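Local coordinates for ribulose bisphosphate carboxylase (Hyperthermus butylicus DSM 5456, PDB 6HUN), which probably adds CO2 and water to ribulose 1,5-bisphosphate, giving two molecules of 3-phosphoglycerate, as a magnesium-dependent form III Rubisco built of large subunits alone, at residues K177-G181 with D205-Q211; G239-T245 with N263-D269; L180-P184 with F213-R219. All blocks are in the same frame, centred on the assembly; numbering follows the deposited sequence.

Interaction 1: residues K177-G181 with D205-Q211; sequences KPKLG and DENFASQ
At the mouth of the Rubisco catalytic barrel, two loops that follow successive barrel strands meet in the active site: 177-181, with the predicted proton acceptor Lys-177 and substrate ligand Lys-179, and 205-211, with the predicted magnesium ligands Asp-205 and Glu-206. Neither segment is regular; a cis peptide precedes Pro-178, and Asp-205 to Phe-208 form a type I turn closed by Phe-208 N to Asp-205 O (3.1 Å). The CA atoms of Lys-179 and Asp-205 lie 5.9 Å apart, those of Leu-180 and Phe-208 7.2 Å. Lys-179 (chi1 p, chi2 t) extends NZ into salt bridges with Asp-205 OD2 (2.9 Å) and Glu-206 OE1 (2.7 Å), and Glu-65 of the second subunit adds a further one. A water accepts from Asp-205 N (3.0 Å) and donates to Lys-179 O (2.9 Å). Leu-180 (m, t) lays CD2 over one face of the Phe-208 ring, a CH-pi contact 3.9 Å from the centroid and 23° off the normal. Gln-211 braces the second loop through NE2 to Asn-207 O (2.9 Å) and by accepting Ala-209 N at OE1 (3.0 Å). The Lys-179 ammonium thus offsets negative charge on the two acids predicted to hold magnesium; Lys-203, the predicted carbamate ligand, is unmodified here.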
loop_
_atom_site.group_PDB
_atom_site.type_symbol
_atom_site.label_atom_id
_atom_site.label_comp_id
_atom_site.label_asym_id
_atom_site.label_seq_id
_atom_site.Cartn_x
_atom_site.Cartn_y
_atom_site.Cartn_z
ATOM N N LYS A 177 -8.796 -21.532 14.749
ATOM C CA LYS A 177 -7.523 -21.566 15.414
ATOM C C LYS A 177 -6.991 -22.987 15.310
ATOM O O LYS A 177 -7.740 -23.939 15.567
ATOM C CB LYS A 177 -7.630 -21.142 16.884
ATOM C CG LYS A 177 -7.989 -19.678 17.090
ATOM C CD LYS A 177 -8.190 -19.357 18.588
ATOM C CE LYS A 177 -6.858 -19.286 19.383
ATOM N NZ LYS A 177 -6.165 -17.971 19.219
ATOM N N PRO A 178 -5.722 -23.180 14.904
ATOM C CA PRO A 178 -4.797 -22.111 14.489
ATOM C C PRO A 178 -5.181 -21.550 13.131
ATOM O O PRO A 178 -5.951 -22.210 12.420
ATOM C CB PRO A 178 -3.454 -22.828 14.423
ATOM C CG PRO A 178 -3.843 -24.274 14.094
ATOM C CD PRO A 178 -5.102 -24.519 14.839
ATOM N N LYS A 179 -4.657 -20.377 12.762
ATOM C CA LYS A 179 -5.093 -19.753 11.520
ATOM C C LYS A 179 -4.557 -20.488 10.299
ATOM O O LYS A 179 -5.157 -20.387 9.224
ATOM C CB LYS A 179 -4.692 -18.270 11.480
ATOM C CG LYS A 179 -3.318 -17.969 12.094
ATOM C CD LYS A 179 -3.075 -16.496 12.395
ATOM C CE LYS A 179 -2.032 -15.884 11.449
ATOM N NZ LYS A 179 -2.123 -14.386 11.485
ATOM N N LEU A 180 -3.465 -21.246 10.439
ATOM C CA LEU A 180 -2.975 -22.075 9.342
ATOM C C LEU A 180 -2.573 -23.437 9.878
ATOM O O LEU A 180 -2.278 -23.596 11.064
ATOM C CB LEU A 180 -1.781 -21.439 8.601
ATOM C CG LEU A 180 -1.999 -20.229 7.684
ATOM C CD1 LEU A 180 -0.688 -19.871 6.983
ATOM C CD2 LEU A 180 -3.096 -20.419 6.657
ATOM N N GLY A 181 -2.599 -24.430 8.987
ATOM C CA GLY A 181 -2.148 -25.774 9.341
ATOM C C GLY A 181 -3.114 -26.906 9.011
ATOM O O GLY A 181 -2.773 -28.081 9.170
ATOM N N ASP A 205 -8.231 -16.479 7.709
ATOM C CA ASP A 205 -7.373 -15.423 8.225
ATOM C C ASP A 205 -6.690 -14.688 7.067
ATOM O O ASP A 205 -6.732 -15.123 5.912
ATOM C CB ASP A 205 -6.364 -15.986 9.218
ATOM C CG ASP A 205 -6.051 -15.003 10.352
ATOM O OD1 ASP A 205 -6.985 -14.391 10.922
ATOM O OD2 ASP A 205 -4.865 -14.825 10.671
ATOM N N GLU A 206 -6.076 -13.524 7.385
ATOM C CA GLU A 206 -5.556 -12.620 6.358
ATOM C C GLU A 206 -4.450 -13.238 5.517
ATOM O O GLU A 206 -4.239 -12.804 4.370
ATOM C CB GLU A 206 -5.061 -11.317 7.013
ATOM C CG GLU A 206 -3.749 -11.449 7.763
ATOM C CD GLU A 206 -3.877 -12.164 9.088
ATOM O OE1 GLU A 206 -2.824 -12.629 9.598
ATOM O OE2 GLU A 206 -5.019 -12.270 9.617
ATOM N N ASN A 207 -3.748 -14.227 6.012
ATOM C CA ASN A 207 -2.635 -14.749 5.226
ATOM C C ASN A 207 -2.986 -16.080 4.601
ATOM O O ASN A 207 -2.123 -16.761 4.050
ATOM C CB ASN A 207 -1.326 -14.799 6.053
ATOM C CG ASN A 207 -1.371 -15.771 7.189
ATOM O OD1 ASN A 207 -2.423 -16.278 7.523
ATOM N ND2 ASN A 207 -0.211 -16.076 7.773
ATOM N N PHE A 208 -4.260 -16.459 4.650
ATOM C CA PHE A 208 -4.708 -17.641 3.921
ATOM C C PHE A 208 -4.938 -17.206 2.486
ATOM O O PHE A 208 -5.512 -16.137 2.250
ATOM C CB PHE A 208 -5.983 -18.183 4.526
ATOM C CG PHE A 208 -6.083 -19.669 4.488
ATOM C CD1 PHE A 208 -5.178 -20.428 3.741
ATOM C CD2 PHE A 208 -7.104 -20.320 5.160
ATOM C CE1 PHE A 208 -5.261 -21.808 3.667
ATOM C CE2 PHE A 208 -7.200 -21.700 5.094
ATOM C CZ PHE A 208 -6.268 -22.450 4.334
ATOM N N ALA A 209 -4.392 -17.962 1.530
ATOM C CA ALA A 209 -4.575 -17.624 0.123
ATOM C C ALA A 209 -4.768 -18.936 -0.626
ATOM O O ALA A 209 -5.807 -19.594 -0.464
ATOM C CB ALA A 209 -3.379 -16.827 -0.435
ATOM N N SER A 210 -3.772 -19.374 -1.395
ATOM C CA SER A 210 -3.835 -20.693 -1.974
ATOM C C SER A 210 -2.495 -21.402 -1.877
ATOM O O SER A 210 -1.955 -21.885 -2.869
ATOM C CB SER A 210 -4.313 -20.670 -3.426
ATOM O OG SER A 210 -4.667 -21.995 -3.857
ATOM N N GLN A 211 -1.972 -21.522 -0.663
ATOM C CA GLN A 211 -0.758 -22.297 -0.436
ATOM C C GLN A 211 -0.957 -23.770 -0.791
ATOM O O GLN A 211 -2.082 -24.278 -0.773
ATOM C CB GLN A 211 -0.334 -22.175 1.022
ATOM C CG GLN A 211 0.115 -20.755 1.409
ATOM C CD GLN A 211 -0.999 -19.893 2.009
ATOM O OE1 GLN A 211 -2.162 -20.007 1.645
ATOM N NE2 GLN A 211 -0.628 -19.031 2.945
HETATM O O HOH W 1 -7.829 -19.263 8.708
#

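Interaction 2: residues G239-T245 with N263-D269; sequences GYLANVT and NKFIMID
Neighbouring parallel strands of the catalytic barrel, 239-243 and 265-269, are joined here edge to edge, entirely in the buried interior. Their short axes approach to 4.3 Å at an angle of 35°, and the register pairs Asn-243 with Met-267 (CA-CA 4.6 Å). Two backbone hydrogen bonds flank that pair: Met-267 N to Ala-242 O (2.8 Å) and Val-244 N to Met-267 O (2.9 Å). Nearer the strand starts, the side chain of Asn-263 (chi1 t) replaces the ladder, accepting Tyr-240 N at OD1 (3.0 Å) and donating ND2 to Tyr-240 O (2.7 Å); Leu-241 centres an inverse gamma turn. Strand 239-243, helix 248-260 and strand 265-269 make one beta-alpha-beta unit of the TIM barrel, and the side chains sort accordingly. Ala-242 and Ile-266 face the helical layer, where Ile-266 packs on helix 248-260 and its CG2 meets Val-244 CG1 at 3.9 Å. Inside the barrel, Leu-241 (m, t) brings CD2 to 3.6 Å from Phe-265 CD1, while Met-267 (t, t) sets CE 3.4 Å from Asn-243 ND2. A CB on Gly-239 would stand 2.7 Å from Phe-265 CE2, a clash. At the C-terminal ends, Asn-243 OD1 accepts Thr-245 N (3.1 Å) in an Asx turn and also Thr-245 OG1 (2.7 Å); that hydroxyl oxygen in turn accepts Asp-269 N (2.8 Å). Asn-243 ND2 reaches Asp-269 OD1 only weakly (3.4 Å), and the Asp-269 side chain lies about 3 Å from that of His-295, a predicted proton acceptor.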
loop_
_atom_site.group_PDB
_atom_site.type_symbol
_atom_site.label_atom_id
_atom_site.label_comp_id
_atom_site.label_asym_id
_atom_site.label_seq_id
_atom_site.Cartn_x
_atom_site.Cartn_y
_atom_site.Cartn_z
ATOM N N GLY A 239 -22.469 -18.006 5.777
ATOM C CA GLY A 239 -21.617 -17.562 4.684
ATOM C C GLY A 239 -20.160 -17.780 5.019
ATOM O O GLY A 239 -19.810 -18.012 6.163
ATOM N N TYR A 240 -19.288 -17.665 3.991
ATOM C CA TYR A 240 -17.856 -17.907 4.162
ATOM C C TYR A 240 -17.098 -16.677 3.659
ATOM O O TYR A 240 -17.344 -16.235 2.529
ATOM C CB TYR A 240 -17.458 -19.150 3.357
ATOM C CG TYR A 240 -16.007 -19.541 3.336
ATOM C CD1 TYR A 240 -15.126 -19.151 4.340
ATOM C CD2 TYR A 240 -15.494 -20.278 2.269
ATOM C CE1 TYR A 240 -13.781 -19.522 4.291
ATOM C CE2 TYR A 240 -14.168 -20.654 2.216
ATOM C CZ TYR A 240 -13.319 -20.277 3.212
ATOM O OH TYR A 240 -12.009 -20.664 3.146
ATOM N N LEU A 241 -16.237 -16.094 4.499
ATOM C CA LEU A 241 -15.447 -14.930 4.047
ATOM C C LEU A 241 -14.162 -15.544 3.503
ATOM O O LEU A 241 -13.172 -15.704 4.213
ATOM C CB LEU A 241 -15.213 -13.902 5.172
ATOM C CG LEU A 241 -16.447 -13.403 5.957
ATOM C CD1 LEU A 241 -16.084 -12.507 7.186
ATOM C CD2 LEU A 241 -17.458 -12.696 5.029
ATOM N N ALA A 242 -14.196 -15.906 2.220
ATOM C CA ALA A 242 -13.108 -16.615 1.561
ATOM C C ALA A 242 -12.073 -15.620 1.095
ATOM O O ALA A 242 -12.399 -14.667 0.377
ATOM C CB ALA A 242 -13.612 -17.404 0.347
ATOM N N ASN A 243 -10.824 -15.862 1.456
ATOM C CA ASN A 243 -9.760 -14.903 1.144
ATOM C C ASN A 243 -9.298 -15.099 -0.313
ATOM O O ASN A 243 -8.666 -16.106 -0.642
ATOM C CB ASN A 243 -8.618 -15.062 2.135
ATOM C CG ASN A 243 -7.709 -13.835 2.154
ATOM O OD1 ASN A 243 -7.650 -13.118 1.189
ATOM N ND2 ASN A 243 -7.082 -13.542 3.291
ATOM N N VAL A 244 -9.607 -14.129 -1.169
ATOM C CA VAL A 244 -9.249 -14.180 -2.595
ATOM C C VAL A 244 -8.027 -13.330 -2.889
ATOM O O VAL A 244 -7.714 -13.071 -4.070
ATOM C CB VAL A 244 -10.434 -13.768 -3.496
ATOM C CG1 VAL A 244 -11.629 -14.725 -3.324
ATOM C CG2 VAL A 244 -10.856 -12.309 -3.181
ATOM N N THR A 245 -7.336 -12.866 -1.844
ATOM C CA THR A 245 -6.104 -12.089 -2.011
ATOM C C THR A 245 -5.110 -12.875 -2.870
ATOM O O THR A 245 -4.699 -13.986 -2.523
ATOM C CB THR A 245 -5.537 -11.745 -0.629
ATOM O OG1 THR A 245 -6.510 -10.957 0.142
ATOM C CG2 THR A 245 -4.203 -10.906 -0.748
ATOM N N ASN A 263 -21.633 -19.164 -2.764
ATOM C CA ASN A 263 -21.260 -18.337 -1.615
ATOM C C ASN A 263 -21.392 -16.866 -2.000
ATOM O O ASN A 263 -21.227 -16.500 -3.172
ATOM C CB ASN A 263 -19.824 -18.643 -1.160
ATOM C CG ASN A 263 -19.464 -17.977 0.170
ATOM O OD1 ASN A 263 -20.076 -18.274 1.189
ATOM N ND2 ASN A 263 -18.444 -17.084 0.165
ATOM N N LYS A 264 -21.692 -16.015 -1.008
ATOM C CA LYS A 264 -22.081 -14.641 -1.276
ATOM C C LYS A 264 -21.022 -13.636 -0.829
ATOM O O LYS A 264 -21.244 -12.425 -0.973
ATOM C CB LYS A 264 -23.390 -14.301 -0.606
ATOM C CG LYS A 264 -24.574 -15.169 -1.171
ATOM C CD LYS A 264 -24.766 -14.792 -2.634
ATOM C CE LYS A 264 -25.753 -13.617 -2.764
ATOM N NZ LYS A 264 -25.971 -13.183 -4.184
ATOM N N PHE A 265 -19.888 -14.111 -0.356
ATOM C CA PHE A 265 -18.876 -13.227 0.228
ATOM C C PHE A 265 -17.489 -13.561 -0.321
ATOM O O PHE A 265 -17.145 -14.743 -0.514
ATOM C CB PHE A 265 -18.812 -13.363 1.738
ATOM C CG PHE A 265 -20.089 -13.032 2.437
ATOM C CD1 PHE A 265 -20.258 -11.752 2.986
ATOM C CD2 PHE A 265 -21.098 -13.991 2.575
ATOM C CE1 PHE A 265 -21.399 -11.402 3.635
ATOM C CE2 PHE A 265 -22.283 -13.652 3.284
ATOM C CZ PHE A 265 -22.404 -12.331 3.799
ATOM N N ILE A 266 -16.653 -12.509 -0.485
ATOM C CA ILE A 266 -15.214 -12.659 -0.687
ATOM C C ILE A 266 -14.533 -11.733 0.302
ATOM O O ILE A 266 -15.111 -10.719 0.709
ATOM C CB ILE A 266 -14.766 -12.352 -2.157
ATOM C CG1 ILE A 266 -15.256 -10.949 -2.553
ATOM C CG2 ILE A 266 -15.358 -13.470 -3.064
ATOM C CD1 ILE A 266 -14.735 -10.372 -3.967
ATOM N N MET A 267 -13.318 -12.090 0.710
ATOM C CA MET A 267 -12.467 -11.226 1.502
ATOM C C MET A 267 -11.233 -10.866 0.699
ATOM O O MET A 267 -10.668 -11.727 0.013
ATOM C CB MET A 267 -12.061 -11.937 2.812
ATOM C CG MET A 267 -11.021 -11.202 3.632
ATOM S SD MET A 267 -10.918 -12.289 5.113
ATOM C CE MET A 267 -9.201 -12.177 5.535
ATOM N N ILE A 268 -10.783 -9.617 0.855
ATOM C CA ILE A 268 -9.568 -9.144 0.179
ATOM C C ILE A 268 -8.760 -8.277 1.142
ATOM O O ILE A 268 -9.317 -7.483 1.923
ATOM C CB ILE A 268 -9.873 -8.400 -1.111
ATOM C CG1 ILE A 268 -8.532 -8.028 -1.789
ATOM C CG2 ILE A 268 -10.667 -7.102 -0.852
ATOM C CD1 ILE A 268 -8.729 -7.695 -3.213
ATOM N N ASP A 269 -7.462 -8.541 1.170
ATOM C CA ASP A 269 -6.529 -7.724 1.968
ATOM C C ASP A 269 -6.265 -6.516 1.107
ATOM O O ASP A 269 -5.412 -6.532 0.235
ATOM C CB ASP A 269 -5.263 -8.498 2.266
ATOM C CG ASP A 269 -5.483 -9.807 3.020
ATOM O OD1 ASP A 269 -6.598 -10.189 3.464
ATOM O OD2 ASP A 269 -4.466 -10.495 3.221
#

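Interaction 3: residues L180-P184 with F213-R219; sequences LGYTP and FCRFEAR
Leu-180, extended in the loop after strand 171-174, places CD2 at the edge of the Phe-213 ring, 3.9 Å from CZ. Gly-181 follows at phi/psi 129/-7, where a CB would jam against the preceding carbonyl; its N lies 3.7 Å from Phe-213 CE1. Tyr-182 points its CB away, but its O meets Phe-213 CE1 and Cys-214 CB, both at 3.5 Å. Thr-183 (chi1 p) is the N-cap of helix 184-196, and its CA lies 5.2 Å from that of Cys-214. Pro-184, first in that helix, carries the largest share of the contact among the residues of its segment: CD to Cys-214 SG 3.7 Å, CG to Ala-218 CB 3.8 Å, with its CA 4.4 Å from Arg-219 CA. Phe-213 adopts chi1 p, Cys-214 t; Arg-215 N-caps helix 216-234. The arrangement seats the beginnings of two successive outer helices of the TIM barrel side by side, and Phe-213 also meets Trp-80 of the second subunit. No hydrogen bond joins the segments, so van der Waals packing holds them, apolar side chains meeting and backbone carbonyls lying against carbon.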
loop_
_atom_site.group_PDB
_atom_site.type_symbol
_atom_site.label_atom_id
_atom_site.label_comp_id
_atom_site.label_asym_id
_atom_site.label_seq_id
_atom_site.Cartn_x
_atom_site.Cartn_y
_atom_site.Cartn_z
ATOM N N LEU A 180 -3.465 -21.246 10.439
ATOM C CA LEU A 180 -2.975 -22.075 9.342
ATOM C C LEU A 180 -2.573 -23.437 9.878
ATOM O O LEU A 180 -2.278 -23.596 11.064
ATOM C CB LEU A 180 -1.781 -21.439 8.601
ATOM C CG LEU A 180 -1.999 -20.229 7.684
ATOM C CD1 LEU A 180 -0.688 -19.871 6.983
ATOM C CD2 LEU A 180 -3.096 -20.419 6.657
ATOM N N GLY A 181 -2.599 -24.430 8.987
ATOM C CA GLY A 181 -2.148 -25.774 9.341
ATOM C C GLY A 181 -3.114 -26.906 9.011
ATOM O O GLY A 181 -2.773 -28.081 9.170
ATOM N N TYR A 182 -4.321 -26.564 8.562
ATOM C CA TYR A 182 -5.373 -27.517 8.238
ATOM C C TYR A 182 -5.328 -27.897 6.756
ATOM O O TYR A 182 -5.172 -27.035 5.882
ATOM C CB TYR A 182 -6.747 -26.912 8.583
ATOM C CG TYR A 182 -7.023 -26.768 10.071
ATOM C CD1 TYR A 182 -7.129 -27.898 10.878
ATOM C CD2 TYR A 182 -7.168 -25.510 10.669
ATOM C CE1 TYR A 182 -7.374 -27.792 12.233
ATOM C CE2 TYR A 182 -7.412 -25.388 12.044
ATOM C CZ TYR A 182 -7.513 -26.538 12.816
ATOM O OH TYR A 182 -7.758 -26.486 14.181
ATOM N N THR A 183 -5.485 -29.187 6.470
ATOM C CA THR A 183 -5.777 -29.598 5.102
ATOM C C THR A 183 -7.215 -29.202 4.750
ATOM O O THR A 183 -7.996 -28.815 5.626
ATOM C CB THR A 183 -5.552 -31.102 4.930
ATOM O OG1 THR A 183 -6.429 -31.820 5.803
ATOM C CG2 THR A 183 -4.108 -31.458 5.243
ATOM N N PRO A 184 -7.585 -29.233 3.463
ATOM C CA PRO A 184 -8.983 -28.930 3.127
ATOM C C PRO A 184 -9.967 -29.772 3.923
ATOM O O PRO A 184 -10.897 -29.208 4.519
ATOM C CB PRO A 184 -9.039 -29.208 1.628
ATOM C CG PRO A 184 -7.646 -28.866 1.150
ATOM C CD PRO A 184 -6.740 -29.336 2.250
ATOM N N PHE A 213 -0.482 -26.555 0.816
ATOM C CA PHE A 213 -1.027 -27.516 1.767
ATOM C C PHE A 213 -2.546 -27.459 1.832
ATOM O O PHE A 213 -3.156 -28.376 2.389
ATOM C CB PHE A 213 -0.426 -27.308 3.162
ATOM C CG PHE A 213 -0.904 -26.060 3.841
ATOM C CD1 PHE A 213 -2.023 -26.086 4.666
ATOM C CD2 PHE A 213 -0.239 -24.855 3.651
ATOM C CE1 PHE A 213 -2.476 -24.938 5.288
ATOM C CE2 PHE A 213 -0.688 -23.685 4.279
ATOM C CZ PHE A 213 -1.820 -23.740 5.083
ATOM N N CYS A 214 -3.158 -26.430 1.245
ATOM C CA CYS A 214 -4.594 -26.168 1.318
ATOM C C CYS A 214 -4.994 -25.181 0.228
ATOM O O CYS A 214 -5.220 -23.988 0.488
ATOM C CB CYS A 214 -4.998 -25.603 2.687
ATOM S SG CYS A 214 -6.796 -25.762 3.021
ATOM N N ARG A 215 -5.077 -25.684 -0.994
ATOM C CA ARG A 215 -5.399 -24.851 -2.134
ATOM C C ARG A 215 -6.804 -24.299 -2.039
ATOM O O ARG A 215 -7.717 -24.917 -1.454
ATOM C CB ARG A 215 -5.247 -25.643 -3.417
ATOM C CG ARG A 215 -3.948 -26.312 -3.419
ATOM C CD ARG A 215 -2.877 -25.385 -3.926
ATOM N NE ARG A 215 -1.652 -26.138 -4.130
ATOM C CZ ARG A 215 -1.521 -27.143 -5.000
ATOM N NH1 ARG A 215 -0.363 -27.784 -5.104
ATOM N NH2 ARG A 215 -2.536 -27.507 -5.776
ATOM N N PHE A 216 -6.981 -23.159 -2.710
ATOM C CA PHE A 216 -8.204 -22.387 -2.572
ATOM C C PHE A 216 -9.416 -23.224 -2.948
ATOM O O PHE A 216 -10.385 -23.313 -2.176
ATOM C CB PHE A 216 -8.152 -21.122 -3.423
ATOM C CG PHE A 216 -9.368 -20.234 -3.233
ATOM C CD1 PHE A 216 -9.399 -19.296 -2.218
ATOM C CD2 PHE A 216 -10.494 -20.386 -4.038
ATOM C CE1 PHE A 216 -10.521 -18.469 -2.007
ATOM C CE2 PHE A 216 -11.620 -19.576 -3.833
ATOM C CZ PHE A 216 -11.630 -18.629 -2.827
ATOM N N GLU A 217 -9.358 -23.887 -4.113
ATOM C CA GLU A 217 -10.540 -24.592 -4.601
ATOM C C GLU A 217 -10.890 -25.765 -3.701
ATOM O O GLU A 217 -12.062 -25.974 -3.364
ATOM C CB GLU A 217 -10.336 -25.051 -6.047
ATOM C CG GLU A 217 -11.411 -26.074 -6.461
ATOM C CD GLU A 217 -11.922 -25.932 -7.887
ATOM O OE1 GLU A 217 -11.191 -25.379 -8.738
ATOM O OE2 GLU A 217 -13.046 -26.421 -8.162
ATOM N N ALA A 218 -9.891 -26.558 -3.312
ATOM C CA ALA A 218 -10.177 -27.716 -2.479
ATOM C C ALA A 218 -10.665 -27.281 -1.100
ATOM O O ALA A 218 -11.533 -27.930 -0.525
ATOM C CB ALA A 218 -8.941 -28.616 -2.387
ATOM N N ARG A 219 -10.153 -26.170 -0.584
ATOM C CA ARG A 219 -10.616 -25.619 0.695
ATOM C C ARG A 219 -12.058 -25.108 0.607
ATOM O O ARG A 219 -12.910 -25.451 1.456
ATOM C CB ARG A 219 -9.678 -24.483 1.126
ATOM C CG ARG A 219 -10.180 -23.699 2.302
ATOM C CD ARG A 219 -9.047 -22.823 2.841
ATOM N NE ARG A 219 -9.074 -21.453 2.352
ATOM C CZ ARG A 219 -8.159 -20.942 1.539
ATOM N NH1 ARG A 219 -7.161 -21.709 1.108
ATOM N NH2 ARG A 219 -8.256 -19.679 1.159
#

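Interactions 1 and 3 share Leu-180 and Gly-181, and their centres are 8 Å apart: Leu-180 touches both Phe-208 and Phe-213, while Ser-210 OG lies 2.8 Å from Phe-216 N, a probable hydrogen bond. Interaction 2, centred 13 Å from interaction 1, meets it at the strand ends through Asn-243 ND2, 3.1 Å from Asp-205 O. Arg-219 ties the outer helix to the barrel, its NE 3.1 Å from Tyr-240 OH. The predicted active-site residues concentrate in interaction 1, and His-295 lies about 3 Å from both Glu-206 and Asp-269 by side chains. A bound calcium ion sits about 7 Å from the Glu-206 side chain and 6 Å from that of Met-267. All three contacts touch the second subunit.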